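Local coordinates for protein nitrite oxidoreductase subunit A (Kuenenia stuttgartiensis, PDB 7B04) that is a NarG-like subunit of the molybdopterin oxidoreductase family that holds a molybdenum atom, two MD1 molecules and an SF4 iron/sulfur cluster, at residues 140-145 and 158-163; 644-649 and 672-677; 969-974 and 1005-1010. All blocks are in the same frame, centred on the assembly; numbering follows the deposited sequence. Where two conformers were deposited one is given.

Contact 1 of 3, residues 140-145 and 158-163; sequences WKRWAD and KYMFDN
W143 on helix 138-145 and Y159, just after helix 153-158, mark the closest backbone approach of the two segments, with their CA atoms 6.2 Å apart. The second segment is irregular: a Schellman motif ends its helix, with M160 as the C-prime residue at positive phi (64°), and Y159 and F161 on either side of it both put their rings against helix 138-145. Together with W140 and W143 these rings form an aromatic cluster. CB of W143 stands over one face of the Y159 ring, 3.8 Å from its centroid, a CH-pi contact, and W143 CA covers the same face nearer the rim. The opposite face carries K158 CG over its centre, and R142 CB lies at the ring edge, in plane, 4.0 Å from Y159 CD1. CG of W143 is anti to the backbone N (chi1 178°); the side chain crosses Y159 at about a right angle, its CD1 3.7 Å from Y159 CE2. F161 turns its edge to the face of the W143 six-membered ring, planes at 80°, its CZ 3.8 Å from W143 CE3. The same CZ reaches W140 CD1 at 3.8 Å, although the W140 and F161 rings, nearly parallel, are slid apart. Polar partners, K158 apart, lie outside the segments: W140 NE1 donates to E675 O, W143 NE1 to P149 O, and Y159 OH bonds D146 OD2 while accepting from K158 NZ. Carbon and ring packing thus joins the segments, the outside bonds probably helping to orient the rings; lysine and aspartate at one hydroxyl would probably polarise it.

Contact 2 of 3, residues 644-649 and 672-677; sequences SPTKVL and PNIEQI
V648 pairs with Q676, and L649 with I677, as neighbouring parallel strands of a beta-alpha-beta crossover: strand 648-652, helix 663-670, strand 676-681, within a mixed sheet of the molybdopterin oxidoreductase fold. Backbone bonds set the pairing. Q676 N donates to K647 O at 3.0 Å, and L649 N to Q676 O at 2.8 Å, so Q676 bonds through its N-H and its carbonyl to residues on either side of V648, the usual parallel pattern. CA-H...O contacts supplement these, V648 CA to Q676 O and I677 CA to L649 O.

Apolar packing lies on the V648 and Q676 face and just ahead of the strands. V648 and Q676 lie side by side and point the same way, CG1 of V648 resting on Q676 CB at 3.6 Å, and I188 of helix 174-191 covers this face. T646 CG2 touches I674 CG2 at 3.9 Å, while the T646 hydroxyl bonds K223 NZ. I674 CG2 also lies against the K647 carbonyl.

Charged contacts are looser. The bend at chi2 (-66°) places K647 CD 3.6 Å from N673 O. The K647 ammonium is held chiefly by Q204 OE1; across the contact, K647 NZ gives N673 O only a weak bond of 3.4 Å.

Contact 3 of 3, residues 969-974 and 1005-1010; sequences IEDGDY and AKYNPA
Y1007 has CG anti to its carbonyl carbon (chi1 -78°), and chi2 near 2° turns the ring so that one face meets D971. In D971, CG lies anti to the backbone N (chi1 180°), which puts it 3.5 Å from Y1007 N; the two side chains slide past each other in opposite directions. D971 CB sits over the centre of the ring, 3.4 Å from its centroid, a CH-pi contact; the D971 backbone N lies over the same face toward CZ. At the far end of the ring, Y1007 OH donates to I969 O, on a lone pair in the carbonyl plane, though the length of this bond is doubtful. The loop it packs on is a type II beta turn from E970 to D973, closed by D973 N to E970 O at 3.1 Å and braced by E970 N to D973 OD2 at 2.8 Å; D973 OD1 accepts from G1111 N. Beside the turn, two backbone bonds tie the loop to strand 1001-1007: G972 N to A1005 O at 2.9 Å and A1005 N to D973 O at 2.8 Å. I969 CG2 adds an apolar touch on A1005 CB, 4.1 Å away. K1006 leads off in another direction, NZ bonding E146 O of subunit B. Strands 974-978 and 1001-1007 are neighbours in one mixed sheet, consistent with the double-psi barrel domain of this family. With the Y1007 ring lying against the turn, the D971 carboxylate is buried and its OD2 is 3.2 Å from A1005 O; two acceptors so placed may make its ionisation costlier.

Overall arrangement
Contacts 1 and 2 are neighbours, their centres 14 Å apart, and they meet directly: besides the W140-E675 bond, W140 CZ2 lies 3.4 Å from Q676 OE1, and F161 O packs on P672 CB. Helix 174-191 touches both, joining the aromatic cluster to the crossover. Contact 3 stands well away, its centre 44 Å from that of contact 1 and 41 Å from that of contact 2, with nearest atoms about 24 and 28 Å off. Contacts 2 and 3 stand back from the bound MD1 molecules: the side chains of L649 and K1006 are about 12 and 13 Å from one. Contact 3 also borders subunit B, which touches neither other contact.

Contact 1 of 3, residues 140-145 and 158-163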
loop_
_atom_site.group_PDB
_atom_site.type_symbol
_atom_site.label_atom_id
_atom_site.label_comp_id
_atom_site.label_asym_id
_atom_site.label_seq_id
_atom_site.Cartn_x
_atom_site.Cartn_y
_atom_site.Cartn_z
ATOM N N TRP B 140 -29.441 -0.725 23.013
ATOM C CA TRP B 140 -29.998 0.577 22.673
ATOM C C TRP B 140 -31.440 0.459 22.216
ATOM O O TRP B 140 -32.276 1.293 22.579
ATOM C CB TRP B 140 -29.172 1.260 21.579
ATOM C CG TRP B 140 -29.473 2.725 21.450
ATOM C CD1 TRP B 140 -28.796 3.756 22.032
ATOM C CD2 TRP B 140 -30.546 3.319 20.707
ATOM N NE1 TRP B 140 -29.372 4.956 21.689
ATOM C CE2 TRP B 140 -30.449 4.715 20.877
ATOM C CE3 TRP B 140 -31.575 2.809 19.909
ATOM C CZ2 TRP B 140 -31.341 5.605 20.280
ATOM C CZ3 TRP B 140 -32.462 3.692 19.322
ATOM C CH2 TRP B 140 -32.338 5.074 19.508
ATOM N N LYS B 141 -31.740 -0.567 21.419
ATOM C CA LYS B 141 -33.127 -0.871 21.093
ATOM C C LYS B 141 -33.909 -1.188 22.361
ATOM O O LYS B 141 -35.083 -0.821 22.486
ATOM C CB LYS B 141 -33.175 -2.037 20.107
ATOM C CG LYS B 141 -34.561 -2.474 19.687
ATOM C CD LYS B 141 -34.463 -3.612 18.683
ATOM C CE LYS B 141 -35.803 -3.905 18.037
ATOM N NZ LYS B 141 -36.813 -4.356 19.033
ATOM N N ARG B 142 -33.269 -1.876 23.311
ATOM C CA ARG B 142 -33.883 -2.118 24.614
ATOM C C ARG B 142 -34.189 -0.804 25.322
ATOM O O ARG B 142 -35.282 -0.617 25.871
ATOM C CB ARG B 142 -32.960 -2.986 25.471
ATOM C CG ARG B 142 -33.674 -3.940 26.414
ATOM C CD ARG B 142 -32.692 -4.665 27.331
ATOM N NE ARG B 142 -31.296 -4.378 27.003
ATOM C CZ ARG B 142 -30.315 -5.275 27.062
ATOM N NH1 ARG B 142 -30.576 -6.520 27.435
ATOM N NH2 ARG B 142 -29.074 -4.928 26.750
ATOM N N TRP B 143 -33.225 0.120 25.319
ATOM C CA TRP B 143 -33.425 1.421 25.947
ATOM C C TRP B 143 -34.523 2.211 25.242
ATOM O O TRP B 143 -35.323 2.894 25.893
ATOM C CB TRP B 143 -32.102 2.187 25.946
ATOM C CG TRP B 143 -32.164 3.564 26.513
ATOM C CD1 TRP B 143 -32.537 3.916 27.773
ATOM C CD2 TRP B 143 -31.815 4.780 25.842
ATOM N NE1 TRP B 143 -32.456 5.279 27.928
ATOM C CE2 TRP B 143 -32.014 5.832 26.756
ATOM C CE3 TRP B 143 -31.359 5.081 24.555
ATOM C CZ2 TRP B 143 -31.773 7.163 26.425
ATOM C CZ3 TRP B 143 -31.121 6.402 24.229
ATOM C CH2 TRP B 143 -31.327 7.427 25.159
ATOM N N ALA B 144 -34.580 2.123 23.911
ATOM C CA ALA B 144 -35.633 2.800 23.162
ATOM C C ALA B 144 -37.001 2.175 23.410
ATOM O O ALA B 144 -38.018 2.876 23.354
ATOM C CB ALA B 144 -35.308 2.786 21.669
ATOM N N ASP B 145 -37.051 0.872 23.691
ATOM C CA ASP B 145 -38.330 0.200 23.888
ATOM C C ASP B 145 -38.873 0.390 25.296
ATOM O O ASP B 145 -40.077 0.209 25.513
ATOM C CB ASP B 145 -38.199 -1.296 23.595
ATOM C CG ASP B 145 -38.027 -1.590 22.118
ATOM O OD1 ASP B 145 -38.527 -0.801 21.291
ATOM O OD2 ASP B 145 -37.393 -2.614 21.787
ATOM N N LYS B 158 -27.023 -1.203 32.656
ATOM C CA LYS B 158 -28.158 -2.085 32.290
ATOM C C LYS B 158 -28.344 -2.146 30.785
ATOM O O LYS B 158 -28.523 -3.221 30.280
ATOM C CB LYS B 158 -29.442 -1.500 32.860
ATOM C CG LYS B 158 -30.711 -2.088 32.288
ATOM C CD LYS B 158 -31.818 -1.974 33.254
ATOM C CE LYS B 158 -33.161 -2.279 32.662
ATOM N NZ LYS B 158 -34.104 -1.202 33.015
ATOM N N TYR B 159 -28.352 -1.000 30.126
ATOM C CA TYR B 159 -28.432 -0.961 28.673
ATOM C C TYR B 159 -27.060 -0.981 28.011
ATOM O O TYR B 159 -26.966 -0.799 26.793
ATOM C CB TYR B 159 -29.226 0.269 28.232
ATOM C CG TYR B 159 -30.633 0.307 28.790
ATOM C CD1 TYR B 159 -31.612 -0.557 28.318
ATOM C CD2 TYR B 159 -30.979 1.201 29.796
ATOM C CE1 TYR B 159 -32.896 -0.530 28.828
ATOM C CE2 TYR B 159 -32.263 1.236 30.313
ATOM C CZ TYR B 159 -33.217 0.370 29.824
ATOM O OH TYR B 159 -34.494 0.400 30.333
ATOM N N MET B 160 -25.998 -1.177 28.795
ATOM C CA MET B 160 -24.662 -1.468 28.276
ATOM C C MET B 160 -24.107 -0.311 27.448
ATOM O O MET B 160 -23.619 -0.495 26.332
ATOM C CB MET B 160 -24.659 -2.770 27.471
ATOM C CG MET B 160 -24.962 -4.008 28.294
ATOM S SD MET B 160 -24.932 -5.517 27.310
ATOM C CE MET B 160 -25.462 -6.726 28.518
ATOM N N PHE B 161 -24.178 0.898 28.007
ATOM C CA PHE B 161 -23.488 2.018 27.379
ATOM C C PHE B 161 -22.027 2.071 27.800
ATOM O O PHE B 161 -21.174 2.511 27.019
ATOM C CB PHE B 161 -24.170 3.346 27.719
ATOM C CG PHE B 161 -25.493 3.557 27.028
ATOM C CD1 PHE B 161 -26.172 2.506 26.436
ATOM C CD2 PHE B 161 -26.048 4.822 26.957
ATOM C CE1 PHE B 161 -27.386 2.712 25.807
ATOM C CE2 PHE B 161 -27.256 5.029 26.319
ATOM C CZ PHE B 161 -27.925 3.975 25.746
ATOM N N ASP B 162 -21.722 1.622 29.018
ATOM C CA ASP B 162 -20.337 1.551 29.468
ATOM C C ASP B 162 -19.603 0.374 28.838
ATOM O O ASP B 162 -18.398 0.466 28.580
ATOM C CB ASP B 162 -20.278 1.452 30.993
ATOM C CG ASP B 162 -20.995 0.227 31.530
ATOM O OD1 ASP B 162 -21.765 -0.401 30.772
ATOM O OD2 ASP B 162 -20.778 -0.113 32.711
ATOM N N ASN B 163 -20.305 -0.730 28.594
ATOM C CA ASN B 163 -19.746 -1.914 27.949
ATOM C C ASN B 163 -20.540 -2.165 26.670
ATOM O O ASN B 163 -21.490 -2.951 26.659
ATOM C CB ASN B 163 -19.791 -3.118 28.894
ATOM C CG ASN B 163 -18.986 -4.296 28.379
ATOM O OD1 ASN B 163 -18.388 -4.234 27.304
ATOM N ND2 ASN B 163 -18.967 -5.379 29.148
#

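Contact 2 of 3, residues 644-649 and 672-677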
loop_
_atom_site.group_PDB
_atom_site.type_symbol
_atom_site.label_atom_id
_atom_site.label_comp_id
_atom_site.label_asym_id
_atom_site.label_seq_id
_atom_site.Cartn_x
_atom_site.Cartn_y
_atom_site.Cartn_z
ATOM N N SER B 644 -19.450 22.087 22.005
ATOM C CA SER B 644 -20.651 21.784 22.765
ATOM C C SER B 644 -20.641 20.307 23.123
ATOM O O SER B 644 -19.947 19.511 22.483
ATOM C CB SER B 644 -21.917 22.133 21.966
ATOM O OG SER B 644 -22.059 21.296 20.832
ATOM N N PRO B 645 -21.386 19.910 24.157
ATOM C CA PRO B 645 -21.425 18.490 24.533
ATOM C C PRO B 645 -21.934 17.610 23.400
ATOM O O PRO B 645 -22.833 17.990 22.649
ATOM C CB PRO B 645 -22.383 18.469 25.731
ATOM C CG PRO B 645 -22.310 19.843 26.294
ATOM C CD PRO B 645 -22.130 20.751 25.112
ATOM N N THR B 646 -21.339 16.423 23.276
ATOM C CA THR B 646 -21.762 15.436 22.290
ATOM C C THR B 646 -22.657 14.416 22.978
ATOM O O THR B 646 -22.226 13.734 23.914
ATOM C CB THR B 646 -20.572 14.728 21.639
ATOM O OG1 THR B 646 -19.654 15.696 21.116
ATOM C CG2 THR B 646 -21.041 13.810 20.518
ATOM N N LYS B 647 -23.897 14.326 22.518
ATOM C CA LYS B 647 -24.868 13.371 23.027
ATOM C C LYS B 647 -25.406 12.452 21.947
ATOM O O LYS B 647 -25.794 11.321 22.250
ATOM C CB LYS B 647 -26.036 14.103 23.705
ATOM C CG LYS B 647 -25.636 14.787 25.000
ATOM C CD LYS B 647 -25.242 13.759 26.045
ATOM C CE LYS B 647 -24.928 14.410 27.375
ATOM N NZ LYS B 647 -24.556 13.399 28.404
ATOM N N VAL B 648 -25.447 12.911 20.699
ATOM C CA VAL B 648 -25.777 12.082 19.547
ATOM C C VAL B 648 -24.694 12.299 18.501
ATOM O O VAL B 648 -24.182 13.413 18.349
ATOM C CB VAL B 648 -27.168 12.411 18.965
ATOM C CG1 VAL B 648 -27.542 11.408 17.886
ATOM C CG2 VAL B 648 -28.218 12.427 20.054
ATOM N N LEU B 649 -24.337 11.232 17.788
ATOM C CA LEU B 649 -23.229 11.273 16.848
ATOM C C LEU B 649 -23.548 10.355 15.682
ATOM O O LEU B 649 -24.019 9.231 15.879
ATOM C CB LEU B 649 -21.919 10.849 17.518
ATOM C CG LEU B 649 -20.692 10.693 16.621
ATOM C CD1 LEU B 649 -20.405 11.995 15.892
ATOM C CD2 LEU B 649 -19.486 10.253 17.436
ATOM N N PRO B 672 -19.366 6.221 26.710
ATOM C CA PRO B 672 -20.555 5.787 27.468
ATOM C C PRO B 672 -21.542 6.905 27.757
ATOM O O PRO B 672 -22.739 6.627 27.910
ATOM C CB PRO B 672 -19.958 5.223 28.763
ATOM C CG PRO B 672 -18.635 4.723 28.356
ATOM C CD PRO B 672 -18.131 5.697 27.329
ATOM N N ASN B 673 -21.091 8.158 27.821
ATOM C CA ASN B 673 -21.993 9.283 28.016
ATOM C C ASN B 673 -22.542 9.844 26.710
ATOM O O ASN B 673 -23.447 10.685 26.750
ATOM C CB ASN B 673 -21.308 10.386 28.822
ATOM C CG ASN B 673 -21.615 10.283 30.305
ATOM O OD1 ASN B 673 -20.884 9.640 31.059
ATOM N ND2 ASN B 673 -22.713 10.901 30.727
ATOM N N ILE B 674 -22.016 9.423 25.563
ATOM C CA ILE B 674 -22.648 9.758 24.292
ATOM C C ILE B 674 -23.811 8.791 24.128
ATOM O O ILE B 674 -23.614 7.573 24.075
ATOM C CB ILE B 674 -21.665 9.650 23.121
ATOM C CG1 ILE B 674 -20.310 10.245 23.503
ATOM C CG2 ILE B 674 -22.236 10.337 21.877
ATOM C CD1 ILE B 674 -19.400 10.501 22.322
ATOM N N GLU B 675 -25.023 9.325 24.161
ATOM C CA GLU B 675 -26.306 8.580 24.145
ATOM C C GLU B 675 -26.656 7.913 22.817
ATOM O O GLU B 675 -27.505 7.040 22.831
ATOM C CB GLU B 675 -27.398 9.458 24.725
ATOM C CG GLU B 675 -26.928 10.164 25.958
ATOM C CD GLU B 675 -28.053 10.830 26.692
ATOM O OE1 GLU B 675 -29.150 10.741 26.214
ATOM O OE2 GLU B 675 -27.809 11.429 27.736
ATOM N N GLN B 676 -26.152 8.410 21.700
ATOM C CA GLN B 676 -26.442 7.712 20.429
ATOM C C GLN B 676 -25.244 7.810 19.494
ATOM O O GLN B 676 -24.929 8.905 19.136
ATOM C CB GLN B 676 -27.670 8.357 19.822
ATOM C CG GLN B 676 -28.040 7.816 18.471
ATOM C CD GLN B 676 -29.468 8.174 18.203
ATOM O OE1 GLN B 676 -30.185 8.605 19.077
ATOM N NE2 GLN B 676 -29.891 7.982 16.981
ATOM N N ILE B 677 -24.647 6.686 19.087
ATOM C CA ILE B 677 -23.532 6.674 18.151
ATOM C C ILE B 677 -23.983 5.916 16.913
ATOM O O ILE B 677 -24.513 4.806 17.018
ATOM C CB ILE B 677 -22.278 6.025 18.765
ATOM C CG1 ILE B 677 -21.746 6.860 19.932
ATOM C CG2 ILE B 677 -21.206 5.828 17.708
ATOM C CD1 ILE B 677 -22.222 6.396 21.287
#

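Contact 3 of 3, residues 969-974 and 1005-1010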
loop_
_atom_site.group_PDB
_atom_site.type_symbol
_atom_site.label_atom_id
_atom_site.label_comp_id
_atom_site.label_asym_id
_atom_site.label_seq_id
_atom_site.Cartn_x
_atom_site.Cartn_y
_atom_site.Cartn_z
ATOM N N ILE B 969 15.328 -8.159 23.576
ATOM C CA ILE B 969 14.292 -8.420 22.587
ATOM C C ILE B 969 14.974 -8.859 21.303
ATOM O O ILE B 969 15.830 -8.142 20.768
ATOM C CB ILE B 969 13.419 -7.180 22.347
ATOM C CG1 ILE B 969 12.652 -6.814 23.619
ATOM C CG2 ILE B 969 12.470 -7.411 21.179
ATOM C CD1 ILE B 969 12.033 -5.435 23.589
ATOM N N GLU B 970 14.595 -10.029 20.803
ATOM C CA GLU B 970 15.094 -10.515 19.530
ATOM C C GLU B 970 14.065 -10.221 18.444
ATOM O O GLU B 970 12.869 -10.114 18.723
ATOM C CB GLU B 970 15.375 -12.012 19.605
ATOM C CG GLU B 970 16.091 -12.569 18.408
ATOM C CD GLU B 970 17.520 -12.107 18.294
ATOM O OE1 GLU B 970 18.136 -11.798 19.333
ATOM O OE2 GLU B 970 18.029 -12.064 17.157
ATOM N N ASP B 971 14.542 -10.073 17.203
ATOM C CA ASP B 971 13.649 -9.775 16.086
ATOM C C ASP B 971 12.581 -10.854 15.952
ATOM O O ASP B 971 12.887 -12.045 15.848
ATOM C CB ASP B 971 14.419 -9.624 14.770
ATOM C CG ASP B 971 13.488 -9.310 13.576
ATOM O OD1 ASP B 971 14.013 -9.076 12.464
ATOM O OD2 ASP B 971 12.244 -9.281 13.732
ATOM N N GLY B 972 11.326 -10.416 15.911
ATOM C CA GLY B 972 10.180 -11.292 15.797
ATOM C C GLY B 972 9.481 -11.573 17.099
ATOM O O GLY B 972 8.418 -12.200 17.084
ATOM N N ASP B 973 10.021 -11.101 18.219
ATOM C CA ASP B 973 9.383 -11.293 19.511
ATOM C C ASP B 973 8.218 -10.326 19.687
ATOM O O ASP B 973 8.203 -9.229 19.123
ATOM C CB ASP B 973 10.392 -11.090 20.642
ATOM C CG ASP B 973 11.444 -12.180 20.693
ATOM O OD1 ASP B 973 11.154 -13.309 20.242
ATOM O OD2 ASP B 973 12.553 -11.912 21.197
ATOM N N TYR B 974 7.239 -10.742 20.484
ATOM C CA TYR B 974 6.145 -9.866 20.874
ATOM C C TYR B 974 6.611 -8.933 21.990
ATOM O O TYR B 974 7.354 -9.344 22.886
ATOM C CB TYR B 974 4.945 -10.696 21.332
ATOM C CG TYR B 974 4.189 -11.377 20.207
ATOM C CD1 TYR B 974 3.234 -10.688 19.473
ATOM C CD2 TYR B 974 4.424 -12.710 19.885
ATOM C CE1 TYR B 974 2.536 -11.300 18.449
ATOM C CE2 TYR B 974 3.730 -13.331 18.861
ATOM C CZ TYR B 974 2.789 -12.621 18.147
ATOM O OH TYR B 974 2.095 -13.231 17.126
ATOM N N ALA B 1005 7.915 -7.212 17.232
ATOM C CA ALA B 1005 9.008 -6.291 16.974
ATOM C C ALA B 1005 9.748 -6.709 15.710
ATOM O O ALA B 1005 9.879 -7.897 15.409
ATOM C CB ALA B 1005 9.979 -6.251 18.155
ATOM N N LYS B 1006 10.230 -5.715 14.967
ATOM C CA LYS B 1006 10.935 -5.946 13.712
ATOM C C LYS B 1006 12.234 -5.160 13.726
ATOM O O LYS B 1006 12.221 -3.940 13.920
ATOM C CB LYS B 1006 10.077 -5.533 12.514
ATOM C CG LYS B 1006 10.824 -5.555 11.190
ATOM C CD LYS B 1006 9.995 -4.977 10.053
ATOM C CE LYS B 1006 10.827 -4.854 8.783
ATOM N NZ LYS B 1006 10.068 -4.242 7.658
ATOM N N TYR B 1007 13.350 -5.855 13.518
ATOM C CA TYR B 1007 14.638 -5.182 13.415
ATOM C C TYR B 1007 14.686 -4.372 12.129
ATOM O O TYR B 1007 14.513 -4.920 11.035
ATOM C CB TYR B 1007 15.785 -6.190 13.440
ATOM C CG TYR B 1007 16.126 -6.731 14.809
ATOM C CD1 TYR B 1007 15.405 -6.348 15.930
ATOM C CD2 TYR B 1007 17.177 -7.623 14.978
ATOM C CE1 TYR B 1007 15.714 -6.847 17.177
ATOM C CE2 TYR B 1007 17.495 -8.125 16.225
ATOM C CZ TYR B 1007 16.761 -7.732 17.321
ATOM O OH TYR B 1007 17.074 -8.227 18.566
ATOM N N ASN B 1008 14.916 -3.067 12.259
ATOM C CA ASN B 1008 15.146 -2.196 11.110
ATOM C C ASN B 1008 16.209 -1.184 11.516
ATOM O O ASN B 1008 15.902 -0.188 12.191
ATOM C CB ASN B 1008 13.864 -1.503 10.657
ATOM C CG ASN B 1008 14.005 -0.847 9.295
ATOM O OD1 ASN B 1008 15.075 -0.872 8.686
ATOM N ND2 ASN B 1008 12.920 -0.256 8.808
ATOM N N PRO B 1009 17.465 -1.398 11.124
ATOM C CA PRO B 1009 18.526 -0.444 11.456
ATOM C C PRO B 1009 18.485 0.842 10.647
ATOM O O PRO B 1009 19.418 1.642 10.747
ATOM C CB PRO B 1009 19.807 -1.239 11.156
ATOM C CG PRO B 1009 19.404 -2.238 10.147
ATOM C CD PRO B 1009 17.984 -2.599 10.447
ATOM N N ALA B 1010 17.427 1.052 9.860
ATOM C CA ALA B 1010 17.230 2.322 9.182
ATOM C C ALA B 1010 16.783 3.413 10.142
ATOM O O ALA B 1010 16.836 4.594 9.785
ATOM C CB ALA B 1010 16.205 2.168 8.057
#